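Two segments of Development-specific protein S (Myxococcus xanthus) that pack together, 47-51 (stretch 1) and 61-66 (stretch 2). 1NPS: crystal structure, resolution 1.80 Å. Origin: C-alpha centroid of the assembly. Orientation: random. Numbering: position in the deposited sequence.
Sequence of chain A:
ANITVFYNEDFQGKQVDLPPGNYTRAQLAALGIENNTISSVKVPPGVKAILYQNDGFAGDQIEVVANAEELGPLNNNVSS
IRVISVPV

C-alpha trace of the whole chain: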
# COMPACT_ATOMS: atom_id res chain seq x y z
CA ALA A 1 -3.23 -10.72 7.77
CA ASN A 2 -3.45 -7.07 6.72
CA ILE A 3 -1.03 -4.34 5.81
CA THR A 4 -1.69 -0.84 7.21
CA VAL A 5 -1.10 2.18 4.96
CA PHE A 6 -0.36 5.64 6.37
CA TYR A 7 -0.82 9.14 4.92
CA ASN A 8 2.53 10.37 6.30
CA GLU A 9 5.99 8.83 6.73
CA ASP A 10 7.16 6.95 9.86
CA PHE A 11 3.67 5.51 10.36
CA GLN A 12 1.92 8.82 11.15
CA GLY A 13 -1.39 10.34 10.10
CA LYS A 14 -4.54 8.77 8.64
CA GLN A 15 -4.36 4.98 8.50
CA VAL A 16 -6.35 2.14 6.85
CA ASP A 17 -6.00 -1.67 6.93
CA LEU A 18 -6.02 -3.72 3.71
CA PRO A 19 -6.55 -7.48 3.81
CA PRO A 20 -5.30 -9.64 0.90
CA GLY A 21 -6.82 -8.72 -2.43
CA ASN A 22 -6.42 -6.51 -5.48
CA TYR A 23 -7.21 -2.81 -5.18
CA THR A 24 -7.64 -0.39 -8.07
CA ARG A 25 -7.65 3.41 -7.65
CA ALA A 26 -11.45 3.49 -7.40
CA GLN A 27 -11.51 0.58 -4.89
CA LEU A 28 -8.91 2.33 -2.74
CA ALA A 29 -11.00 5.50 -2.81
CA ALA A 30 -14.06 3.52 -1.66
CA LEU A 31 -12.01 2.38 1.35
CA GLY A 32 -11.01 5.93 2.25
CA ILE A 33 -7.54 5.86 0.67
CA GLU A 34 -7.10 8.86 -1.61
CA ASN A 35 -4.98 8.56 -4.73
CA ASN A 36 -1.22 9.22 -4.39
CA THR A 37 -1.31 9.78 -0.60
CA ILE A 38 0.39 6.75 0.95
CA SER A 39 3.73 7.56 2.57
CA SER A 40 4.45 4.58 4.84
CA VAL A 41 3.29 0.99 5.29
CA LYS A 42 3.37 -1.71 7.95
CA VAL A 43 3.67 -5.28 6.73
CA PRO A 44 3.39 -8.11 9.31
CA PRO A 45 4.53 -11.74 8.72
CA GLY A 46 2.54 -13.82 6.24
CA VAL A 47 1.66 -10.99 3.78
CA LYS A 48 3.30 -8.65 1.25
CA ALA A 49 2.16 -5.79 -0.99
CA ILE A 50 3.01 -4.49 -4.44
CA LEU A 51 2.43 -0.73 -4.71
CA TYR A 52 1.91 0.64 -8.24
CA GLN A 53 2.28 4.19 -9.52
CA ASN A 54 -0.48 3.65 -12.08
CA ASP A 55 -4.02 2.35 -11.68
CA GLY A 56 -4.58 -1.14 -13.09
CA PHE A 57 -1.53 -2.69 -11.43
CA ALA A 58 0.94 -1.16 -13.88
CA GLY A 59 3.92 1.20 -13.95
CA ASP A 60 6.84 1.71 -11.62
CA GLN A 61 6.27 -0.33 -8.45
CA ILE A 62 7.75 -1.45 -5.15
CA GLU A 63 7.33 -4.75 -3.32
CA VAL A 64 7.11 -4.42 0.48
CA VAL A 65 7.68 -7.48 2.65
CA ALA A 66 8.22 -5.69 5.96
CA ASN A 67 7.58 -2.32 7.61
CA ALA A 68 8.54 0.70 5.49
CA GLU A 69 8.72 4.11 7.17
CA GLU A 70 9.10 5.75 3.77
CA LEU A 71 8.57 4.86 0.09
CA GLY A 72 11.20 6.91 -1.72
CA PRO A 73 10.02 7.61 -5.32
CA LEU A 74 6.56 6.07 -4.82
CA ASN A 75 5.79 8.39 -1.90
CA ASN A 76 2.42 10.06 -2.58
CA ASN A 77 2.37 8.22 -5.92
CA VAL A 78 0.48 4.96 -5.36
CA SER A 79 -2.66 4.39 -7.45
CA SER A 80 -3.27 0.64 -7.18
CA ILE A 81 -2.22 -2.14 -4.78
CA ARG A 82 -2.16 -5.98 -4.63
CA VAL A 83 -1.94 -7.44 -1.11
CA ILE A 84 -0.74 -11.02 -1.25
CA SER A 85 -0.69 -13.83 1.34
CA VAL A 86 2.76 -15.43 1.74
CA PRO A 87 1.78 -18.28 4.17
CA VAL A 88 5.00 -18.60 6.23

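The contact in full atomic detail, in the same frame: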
# COMPACT_ATOMS: atom_id res chain seq x y z
N VAL A 47 2.20 -11.80 4.89
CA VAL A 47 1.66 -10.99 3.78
C VAL A 47 2.70 -10.02 3.19
O VAL A 47 3.66 -9.64 3.84
CB VAL A 47 0.42 -10.12 4.16
CG1 VAL A 47 -0.82 -10.97 4.31
CG2 VAL A 47 0.70 -9.29 5.40
N LYS A 48 2.44 -9.60 1.95
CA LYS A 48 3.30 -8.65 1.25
C LYS A 48 2.39 -7.82 0.33
O LYS A 48 1.25 -8.20 0.06
CB LYS A 48 4.38 -9.35 0.42
CG LYS A 48 3.87 -10.05 -0.83
CD LYS A 48 5.02 -10.37 -1.75
CE LYS A 48 4.55 -10.92 -3.08
NZ LYS A 48 5.70 -11.26 -3.96
N ALA A 49 2.91 -6.69 -0.13
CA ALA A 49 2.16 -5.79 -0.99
C ALA A 49 3.01 -5.30 -2.15
O ALA A 49 4.23 -5.18 -2.05
CB ALA A 49 1.66 -4.57 -0.20
N ILE A 50 2.35 -5.05 -3.27
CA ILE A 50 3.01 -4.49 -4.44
C ILE A 50 2.28 -3.17 -4.66
O ILE A 50 1.06 -3.16 -4.86
CB ILE A 50 2.87 -5.38 -5.70
CG1 ILE A 50 3.37 -6.79 -5.40
CG2 ILE A 50 3.71 -4.77 -6.83
CD1 ILE A 50 3.11 -7.82 -6.50
N LEU A 51 3.00 -2.06 -4.52
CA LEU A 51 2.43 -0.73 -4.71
C LEU A 51 2.76 -0.27 -6.13
O LEU A 51 3.89 -0.40 -6.59
CB LEU A 51 2.99 0.23 -3.66
CG LEU A 51 3.11 -0.30 -2.23
CD1 LEU A 51 3.62 0.81 -1.33
CD2 LEU A 51 1.78 -0.83 -1.73
N GLN A 61 6.86 0.30 -9.62
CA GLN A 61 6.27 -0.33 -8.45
C GLN A 61 7.31 -0.67 -7.40
O GLN A 61 8.51 -0.61 -7.66
CB GLN A 61 5.56 -1.61 -8.88
CG GLN A 61 6.49 -2.59 -9.59
CD GLN A 61 5.82 -3.90 -9.98
OE1 GLN A 61 5.01 -3.95 -10.90
NE2 GLN A 61 6.19 -4.97 -9.31
N ILE A 62 6.85 -1.05 -6.22
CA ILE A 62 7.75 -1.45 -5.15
C ILE A 62 7.08 -2.57 -4.36
O ILE A 62 5.88 -2.51 -4.08
CB ILE A 62 8.10 -0.28 -4.20
CG1 ILE A 62 9.01 -0.79 -3.08
CG2 ILE A 62 6.84 0.38 -3.63
CD1 ILE A 62 9.15 0.18 -1.92
N GLU A 63 7.84 -3.63 -4.10
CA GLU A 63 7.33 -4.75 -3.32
C GLU A 63 7.78 -4.61 -1.85
O GLU A 63 8.97 -4.44 -1.57
CB GLU A 63 7.81 -6.08 -3.89
CG GLU A 63 7.49 -7.27 -3.02
CD GLU A 63 8.20 -8.51 -3.50
OE1 GLU A 63 9.35 -8.75 -3.05
OE2 GLU A 63 7.63 -9.25 -4.33
N VAL A 64 6.81 -4.55 -0.94
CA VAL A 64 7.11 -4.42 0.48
C VAL A 64 6.85 -5.74 1.20
O VAL A 64 5.76 -6.32 1.08
CB VAL A 64 6.31 -3.27 1.16
CG1 VAL A 64 6.75 -1.93 0.62
CG2 VAL A 64 4.81 -3.46 0.92
N VAL A 65 7.84 -6.22 1.94
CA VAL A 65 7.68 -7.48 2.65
C VAL A 65 7.87 -7.31 4.15
O VAL A 65 7.84 -8.28 4.89
CB VAL A 65 8.66 -8.53 2.12
CG1 VAL A 65 8.38 -8.76 0.64
CG2 VAL A 65 10.11 -8.09 2.36
N ALA A 66 8.03 -6.06 4.58
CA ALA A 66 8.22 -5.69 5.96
C ALA A 66 7.92 -4.20 6.10
O ALA A 66 7.76 -3.49 5.09
CB ALA A 66 9.65 -5.98 6.39
O HOH W 1 6.56 -10.80 4.12

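This contact is a pairing of two antiparallel beta strands, held by two pairs of backbone hydrogen bonds, with an apolar face on one side of the sheet and a salt bridge on the other. The strand axes run at 170° to each other and approach to 4.7 Å, close enough for direct amide-to-carbonyl bonding.

Ala-49 and Val-64 exchange both bonds of a hydrogen-bonded pair: Ala-49 N donates to Val-64 O at 3.1 Å, and Val-64 N returns to Ala-49 O at 2.9 Å. Leu-51 and Ile-62 repeat the pattern, with Leu-51 N to Ile-62 O at 2.9 Å and Ile-62 N to Leu-51 O at 3.1 Å; the last, at 150°, is the least linear of the four. Between them lies the non-hydrogen-bonded pair, with Ile-50 CA 4.5 Å from Glu-63 CA. Here CA-H...O contacts supplement the ladder: Glu-63 CA lies 3.4 Å from Ala-49 O, and Ile-50 CA 3.5 Å from Ile-62 O.

Alternation places Ala-49, Leu-51, Ile-62 and Val-64 on one face. All are apolar, and all but Ile-62 are buried. Ala-49 CB meets Val-64 CG2 at 3.5 Å, a close apolar contact that suits a buried alanine and a branched valine, while Leu-51 CB packs against Ile-62 CG2 at 3.9 Å.

Ile-50 and Glu-63 point to the other face. Beta-branched isoleucine is at home in an extended strand; Ile-50 CG2 lies 3.5 Å from Gln-61 NE2, a contact and not a hydrogen bond. Glu-63, exposed, can keep its carboxylate in a polar setting, and Lys-48 reaches it with a long chain extended beyond a p chi1: Lys-48 NZ donates to Glu-63 OE2 at 2.8 Å, a salt bridge. Lys-48 CB also lies 4.0 Å from Val-65 CG1. The O of water 1 lies 3.1 Å from Val-47 O and 2.9 Å from Val-65 O and donates to both, bridging the two stretches.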